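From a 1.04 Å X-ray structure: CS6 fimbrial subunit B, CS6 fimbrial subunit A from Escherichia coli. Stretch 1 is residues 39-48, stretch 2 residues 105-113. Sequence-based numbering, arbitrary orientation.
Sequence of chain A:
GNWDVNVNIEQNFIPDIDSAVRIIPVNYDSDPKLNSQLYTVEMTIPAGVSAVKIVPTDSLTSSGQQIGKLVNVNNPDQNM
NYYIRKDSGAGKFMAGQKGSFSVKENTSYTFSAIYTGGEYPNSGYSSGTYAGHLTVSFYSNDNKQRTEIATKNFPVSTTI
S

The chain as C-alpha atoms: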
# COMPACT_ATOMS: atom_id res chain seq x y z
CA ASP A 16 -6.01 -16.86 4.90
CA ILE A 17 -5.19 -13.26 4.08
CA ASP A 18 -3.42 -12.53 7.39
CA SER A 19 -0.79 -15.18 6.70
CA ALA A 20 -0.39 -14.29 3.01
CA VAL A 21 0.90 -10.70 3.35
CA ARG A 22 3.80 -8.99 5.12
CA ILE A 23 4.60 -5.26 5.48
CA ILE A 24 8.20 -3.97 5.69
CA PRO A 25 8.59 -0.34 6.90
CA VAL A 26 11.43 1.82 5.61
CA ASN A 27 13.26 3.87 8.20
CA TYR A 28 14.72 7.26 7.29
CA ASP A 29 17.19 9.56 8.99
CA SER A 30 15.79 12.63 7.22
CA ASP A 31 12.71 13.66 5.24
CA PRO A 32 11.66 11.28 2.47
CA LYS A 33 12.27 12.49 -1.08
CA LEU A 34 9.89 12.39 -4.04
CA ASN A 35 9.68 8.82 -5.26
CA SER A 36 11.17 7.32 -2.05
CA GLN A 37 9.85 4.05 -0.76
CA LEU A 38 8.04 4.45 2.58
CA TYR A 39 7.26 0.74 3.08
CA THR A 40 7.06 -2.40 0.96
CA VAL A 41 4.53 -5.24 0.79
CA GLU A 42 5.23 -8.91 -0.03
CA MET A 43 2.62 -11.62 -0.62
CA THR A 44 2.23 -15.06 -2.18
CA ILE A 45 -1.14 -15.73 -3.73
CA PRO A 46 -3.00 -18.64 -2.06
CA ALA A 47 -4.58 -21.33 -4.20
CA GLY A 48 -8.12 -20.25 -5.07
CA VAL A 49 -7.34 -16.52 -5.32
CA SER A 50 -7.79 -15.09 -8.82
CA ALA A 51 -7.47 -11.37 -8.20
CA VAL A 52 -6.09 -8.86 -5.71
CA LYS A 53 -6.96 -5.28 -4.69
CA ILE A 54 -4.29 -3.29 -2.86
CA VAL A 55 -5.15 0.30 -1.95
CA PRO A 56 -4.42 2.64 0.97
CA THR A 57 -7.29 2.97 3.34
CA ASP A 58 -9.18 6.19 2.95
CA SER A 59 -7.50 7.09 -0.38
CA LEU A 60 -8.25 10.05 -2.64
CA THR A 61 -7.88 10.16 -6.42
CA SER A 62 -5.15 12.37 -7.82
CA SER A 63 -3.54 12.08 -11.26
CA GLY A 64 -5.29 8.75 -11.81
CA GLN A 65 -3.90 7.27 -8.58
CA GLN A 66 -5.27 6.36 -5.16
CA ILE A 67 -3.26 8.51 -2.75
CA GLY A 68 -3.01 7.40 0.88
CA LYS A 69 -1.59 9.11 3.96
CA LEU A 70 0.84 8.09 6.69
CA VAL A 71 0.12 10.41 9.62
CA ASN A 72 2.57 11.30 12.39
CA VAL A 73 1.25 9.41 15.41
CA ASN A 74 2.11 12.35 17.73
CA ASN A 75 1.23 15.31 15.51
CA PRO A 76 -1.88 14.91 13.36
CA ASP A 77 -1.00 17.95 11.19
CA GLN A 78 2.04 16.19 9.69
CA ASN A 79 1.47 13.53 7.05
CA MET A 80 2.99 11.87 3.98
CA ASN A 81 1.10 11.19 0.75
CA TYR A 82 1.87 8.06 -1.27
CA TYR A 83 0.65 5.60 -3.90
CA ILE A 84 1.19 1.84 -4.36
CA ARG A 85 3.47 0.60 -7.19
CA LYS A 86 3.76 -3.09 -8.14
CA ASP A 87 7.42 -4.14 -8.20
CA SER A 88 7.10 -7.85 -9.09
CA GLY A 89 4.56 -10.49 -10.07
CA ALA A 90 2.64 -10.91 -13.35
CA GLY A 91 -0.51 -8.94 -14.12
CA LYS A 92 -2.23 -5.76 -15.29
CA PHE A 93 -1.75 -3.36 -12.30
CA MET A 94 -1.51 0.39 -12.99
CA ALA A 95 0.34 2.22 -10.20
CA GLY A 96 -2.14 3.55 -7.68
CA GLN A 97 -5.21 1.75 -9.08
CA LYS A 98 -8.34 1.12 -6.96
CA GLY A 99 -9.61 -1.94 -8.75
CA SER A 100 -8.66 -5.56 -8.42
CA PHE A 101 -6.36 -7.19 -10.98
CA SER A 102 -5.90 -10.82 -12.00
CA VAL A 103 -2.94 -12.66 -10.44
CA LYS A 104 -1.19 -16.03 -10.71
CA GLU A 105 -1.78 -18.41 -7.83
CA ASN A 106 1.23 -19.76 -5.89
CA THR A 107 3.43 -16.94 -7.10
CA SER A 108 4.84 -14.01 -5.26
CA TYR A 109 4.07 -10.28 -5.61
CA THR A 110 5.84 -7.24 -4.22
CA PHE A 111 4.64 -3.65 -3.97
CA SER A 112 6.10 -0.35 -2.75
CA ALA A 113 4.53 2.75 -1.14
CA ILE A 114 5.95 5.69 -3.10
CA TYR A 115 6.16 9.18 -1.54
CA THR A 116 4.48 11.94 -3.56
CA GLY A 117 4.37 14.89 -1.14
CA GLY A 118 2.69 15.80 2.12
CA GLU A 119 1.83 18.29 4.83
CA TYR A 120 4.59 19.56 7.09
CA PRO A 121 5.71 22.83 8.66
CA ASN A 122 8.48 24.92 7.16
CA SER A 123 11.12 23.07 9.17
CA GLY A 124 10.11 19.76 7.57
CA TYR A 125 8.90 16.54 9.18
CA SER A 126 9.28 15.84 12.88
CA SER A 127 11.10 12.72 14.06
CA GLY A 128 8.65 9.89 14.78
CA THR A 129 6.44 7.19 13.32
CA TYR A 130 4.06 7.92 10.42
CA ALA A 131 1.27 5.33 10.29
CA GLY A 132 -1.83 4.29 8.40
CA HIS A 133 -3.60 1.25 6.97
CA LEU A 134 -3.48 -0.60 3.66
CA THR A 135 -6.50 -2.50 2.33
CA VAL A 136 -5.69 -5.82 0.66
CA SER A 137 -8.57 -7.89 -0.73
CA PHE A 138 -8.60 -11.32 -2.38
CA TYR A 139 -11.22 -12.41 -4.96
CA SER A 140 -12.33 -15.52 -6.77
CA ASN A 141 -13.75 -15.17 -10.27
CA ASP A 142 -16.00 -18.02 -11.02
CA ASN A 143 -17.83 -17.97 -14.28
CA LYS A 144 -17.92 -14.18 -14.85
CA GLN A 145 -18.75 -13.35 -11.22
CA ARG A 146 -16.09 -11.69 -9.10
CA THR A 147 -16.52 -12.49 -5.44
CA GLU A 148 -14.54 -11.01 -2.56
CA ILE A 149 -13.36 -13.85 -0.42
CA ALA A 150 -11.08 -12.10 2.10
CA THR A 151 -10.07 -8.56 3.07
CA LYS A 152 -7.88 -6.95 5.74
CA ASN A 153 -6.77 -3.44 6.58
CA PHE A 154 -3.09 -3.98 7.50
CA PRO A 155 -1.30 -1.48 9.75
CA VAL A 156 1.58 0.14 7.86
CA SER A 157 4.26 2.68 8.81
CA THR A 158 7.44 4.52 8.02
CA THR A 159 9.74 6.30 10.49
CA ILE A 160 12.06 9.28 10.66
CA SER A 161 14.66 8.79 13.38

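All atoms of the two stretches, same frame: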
# COMPACT_ATOMS: atom_id res chain seq x y z
N TYR A 39 7.36 2.11 2.61
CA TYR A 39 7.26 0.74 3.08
C TYR A 39 7.11 -0.15 1.85
O TYR A 39 6.80 0.35 0.76
CB TYR A 39 6.12 0.55 4.10
CG TYR A 39 4.70 0.73 3.60
CD1 TYR A 39 4.03 -0.30 2.96
CD2 TYR A 39 4.01 1.92 3.79
CE1 TYR A 39 2.70 -0.17 2.55
CE2 TYR A 39 2.69 2.08 3.38
CZ TYR A 39 2.03 1.02 2.77
OH TYR A 39 0.72 1.10 2.37
N THR A 40 7.31 -1.44 2.04
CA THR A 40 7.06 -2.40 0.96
C THR A 40 6.10 -3.48 1.48
O THR A 40 5.86 -3.62 2.70
CB THR A 40 8.34 -2.94 0.43
OG1 THR A 40 9.16 -2.01 -0.25
CG2 THR A 40 9.00 -3.77 1.33
N VAL A 41 5.53 -4.21 0.54
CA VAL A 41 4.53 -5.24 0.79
C VAL A 41 4.96 -6.48 -0.00
O VAL A 41 5.29 -6.37 -1.20
CB VAL A 41 3.14 -4.80 0.29
CG1 VAL A 41 2.08 -5.86 0.63
CG2 VAL A 41 2.77 -3.43 0.86
N GLU A 42 4.93 -7.64 0.64
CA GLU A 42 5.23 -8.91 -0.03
C GLU A 42 4.10 -9.88 0.24
O GLU A 42 3.59 -9.95 1.36
CB GLU A 42 6.59 -9.48 0.43
CG GLU A 42 7.72 -8.46 0.24
CD GLU A 42 9.13 -9.04 0.28
OE1 GLU A 42 9.32 -10.18 0.72
OE2 GLU A 42 10.07 -8.33 -0.12
N MET A 43 3.69 -10.63 -0.78
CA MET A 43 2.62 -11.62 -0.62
C MET A 43 2.79 -12.77 -1.59
O MET A 43 3.33 -12.63 -2.66
CB MET A 43 1.24 -11.01 -0.81
CG MET A 43 0.95 -10.51 -2.24
SD MET A 43 -0.71 -9.72 -2.48
CE MET A 43 -0.55 -8.19 -1.56
N THR A 44 2.36 -13.96 -1.19
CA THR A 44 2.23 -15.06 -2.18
C THR A 44 0.75 -15.36 -2.30
O THR A 44 0.05 -15.40 -1.34
CB THR A 44 3.07 -16.34 -1.85
OG1 THR A 44 4.46 -16.02 -1.84
CG2 THR A 44 2.85 -17.46 -2.87
N ILE A 45 0.29 -15.57 -3.50
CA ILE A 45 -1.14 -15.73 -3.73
C ILE A 45 -1.58 -17.16 -3.34
O ILE A 45 -1.08 -18.13 -3.91
CB ILE A 45 -1.39 -15.50 -5.22
CG1 ILE A 45 -0.83 -14.14 -5.67
CG2 ILE A 45 -2.87 -15.66 -5.52
CD1 ILE A 45 -1.33 -12.93 -4.89
N PRO A 46 -2.54 -17.29 -2.41
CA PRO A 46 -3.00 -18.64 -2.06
C PRO A 46 -3.77 -19.27 -3.20
O PRO A 46 -4.41 -18.61 -4.01
CB PRO A 46 -3.96 -18.38 -0.89
CG PRO A 46 -3.60 -17.05 -0.35
CD PRO A 46 -3.14 -16.27 -1.54
N ALA A 47 -3.77 -20.60 -3.23
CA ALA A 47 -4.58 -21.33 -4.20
C ALA A 47 -6.03 -20.89 -4.02
O ALA A 47 -6.50 -20.74 -2.89
CB ALA A 47 -4.44 -22.83 -3.99
N GLY A 48 -6.74 -20.67 -5.12
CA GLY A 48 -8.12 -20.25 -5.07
C GLY A 48 -8.32 -18.74 -5.21
O GLY A 48 -9.46 -18.29 -5.35
N GLU A 105 -1.83 -17.74 -9.13
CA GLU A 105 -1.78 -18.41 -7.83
C GLU A 105 -0.42 -19.07 -7.59
O GLU A 105 0.27 -19.47 -8.53
CB GLU A 105 -2.96 -19.38 -7.58
CG GLU A 105 -3.19 -20.50 -8.57
CD GLU A 105 -4.28 -21.48 -8.08
OE1 GLU A 105 -5.43 -21.05 -7.80
OE2 GLU A 105 -3.98 -22.70 -7.99
N ASN A 106 -0.02 -19.12 -6.32
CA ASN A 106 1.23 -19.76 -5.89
C ASN A 106 2.45 -19.06 -6.44
O ASN A 106 3.50 -19.67 -6.65
CB ASN A 106 1.24 -21.22 -6.27
CG ASN A 106 0.24 -22.01 -5.50
OD1 ASN A 106 0.07 -21.80 -4.30
ND2 ASN A 106 -0.46 -22.91 -6.17
N THR A 107 2.34 -17.79 -6.74
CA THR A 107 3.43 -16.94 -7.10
C THR A 107 3.46 -15.71 -6.22
O THR A 107 2.49 -15.33 -5.59
CB THR A 107 3.39 -16.49 -8.51
OG1 THR A 107 2.32 -15.61 -8.65
CG2 THR A 107 3.25 -17.55 -9.40
N SER A 108 4.61 -15.10 -6.20
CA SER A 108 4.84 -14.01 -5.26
C SER A 108 4.75 -12.63 -5.93
O SER A 108 5.13 -12.45 -7.08
CB SER A 108 6.20 -14.18 -4.59
OG SER A 108 6.18 -15.22 -3.61
N TYR A 109 4.23 -11.66 -5.17
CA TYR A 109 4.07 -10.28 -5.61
C TYR A 109 4.71 -9.35 -4.59
O TYR A 109 4.65 -9.58 -3.37
CB TYR A 109 2.57 -9.92 -5.75
CG TYR A 109 1.93 -10.58 -6.94
CD1 TYR A 109 1.67 -11.94 -6.94
CD2 TYR A 109 1.69 -9.86 -8.11
CE1 TYR A 109 1.15 -12.57 -8.06
CE2 TYR A 109 1.17 -10.50 -9.24
CZ TYR A 109 0.93 -11.86 -9.22
OH TYR A 109 0.45 -12.51 -10.33
N THR A 110 5.32 -8.28 -5.08
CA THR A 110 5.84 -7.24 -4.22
C THR A 110 5.33 -5.89 -4.69
O THR A 110 5.11 -5.68 -5.88
CB THR A 110 7.38 -7.22 -4.14
OG1 THR A 110 7.91 -6.91 -5.42
CG2 THR A 110 7.92 -8.56 -3.62
N PHE A 111 5.13 -4.99 -3.73
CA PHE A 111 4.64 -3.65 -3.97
C PHE A 111 5.43 -2.68 -3.09
O PHE A 111 5.99 -3.08 -2.05
CB PHE A 111 3.14 -3.52 -3.64
CG PHE A 111 2.25 -4.50 -4.37
CD1 PHE A 111 2.08 -5.80 -3.91
CD2 PHE A 111 1.54 -4.10 -5.51
CE1 PHE A 111 1.26 -6.68 -4.57
CE2 PHE A 111 0.70 -4.99 -6.18
CZ PHE A 111 0.56 -6.27 -5.71
N SER A 112 5.49 -1.43 -3.41
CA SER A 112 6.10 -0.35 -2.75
C SER A 112 5.14 0.83 -2.57
O SER A 112 4.39 1.16 -3.49
CB SER A 112 7.41 0.04 -3.41
OG SER A 112 7.11 0.37 -4.66
N ALA A 113 5.20 1.48 -1.41
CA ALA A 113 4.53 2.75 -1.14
C ALA A 113 5.47 3.88 -1.52
O ALA A 113 6.56 3.99 -0.93
CB ALA A 113 4.16 2.84 0.34
O HOH W 1 0.43 -20.02 -2.00
O HOH W 2 -1.67 -21.86 -1.63

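Residues 39-44 and 108-113 pair as antiparallel strands, with 164° between their directions. The contact buries 805 Å², both sides summed. Backbone hydrogen bonds form its spine. Val 41 N donates to Phe 111 O at 2.9 Å, and Phe 111 N returns the bond to Val 41 O at 2.9 Å. Met 43 and Tyr 109 pair the same way: Met 43 N to Tyr 109 O is 3.0 Å, and Tyr 109 N to Met 43 O is 2.8 Å.

The ladder runs on past the strands. Ile 45 N donates to Thr 107 O at 3.0 Å, and Asn 106 N to Ile 45 O at 2.8 Å.

One face of the sheet carries Tyr 39, Val 41, Met 43, Tyr 109, Phe 111 and Ala 113, all buried. Large and small groups interlock here. The Tyr 39 CA-to-CB bond points to this face, but the end of the side chain comes nearer to the second strand, and its ring lies over the methyl of Ala 113. Ala 113 CB is 3.5 Å from Tyr 39 CE2 and sits 14° off the ring normal, a CH-pi contact. The small methyl lets the ring come this close.

Beside it, the short, branched Val 41 faces Phe 111, with Val 41 CB 4.1 Å from Phe 111 CB. Met 43 is long and flexible, and it bridges two aromatic residues. Its CG lies 3.9 Å from Tyr 109 CB, while its CE reaches 3.8 Å from Phe 111 CE1. The approach to the Phe 111 ring is oblique.

Ile 45 follows the strand and points toward the other stretch. Its CG1 meets Tyr 109 CE1 at 3.5 Å. Its other branch packs on the turn, with Ile 45 CG2 3.8 Å from Glu 105 CA. A branched apolar side chain suits this buried place between ring and backbone.

The other face carries Thr 40, Glu 42, Thr 44, Ser 108, Thr 110 and Ser 112, a polar set of mostly small side chains. Thr 44 OG1 and Ser 108 OG share a hydrogen bond of 2.6 Å. The CA atoms of this pair are only 4.2 Å apart, so short side chains can meet directly. Next along, the aliphatic part of Glu 42 rests on a methyl, with Glu 42 CG 3.9 Å from Thr 110 CG2.

At the exposed end, Glu 105 reaches past Ala 47. Its OE1 accepts from Gly 48 N at 3.0 Å, almost straight. Gly 48 has phi/psi of 97/-10, where a side chain would jam against the preceding carbonyl. Two waters fill the gap near Asn 106: one links its OD1 to Ile 45 O, the other to Ala 47 N.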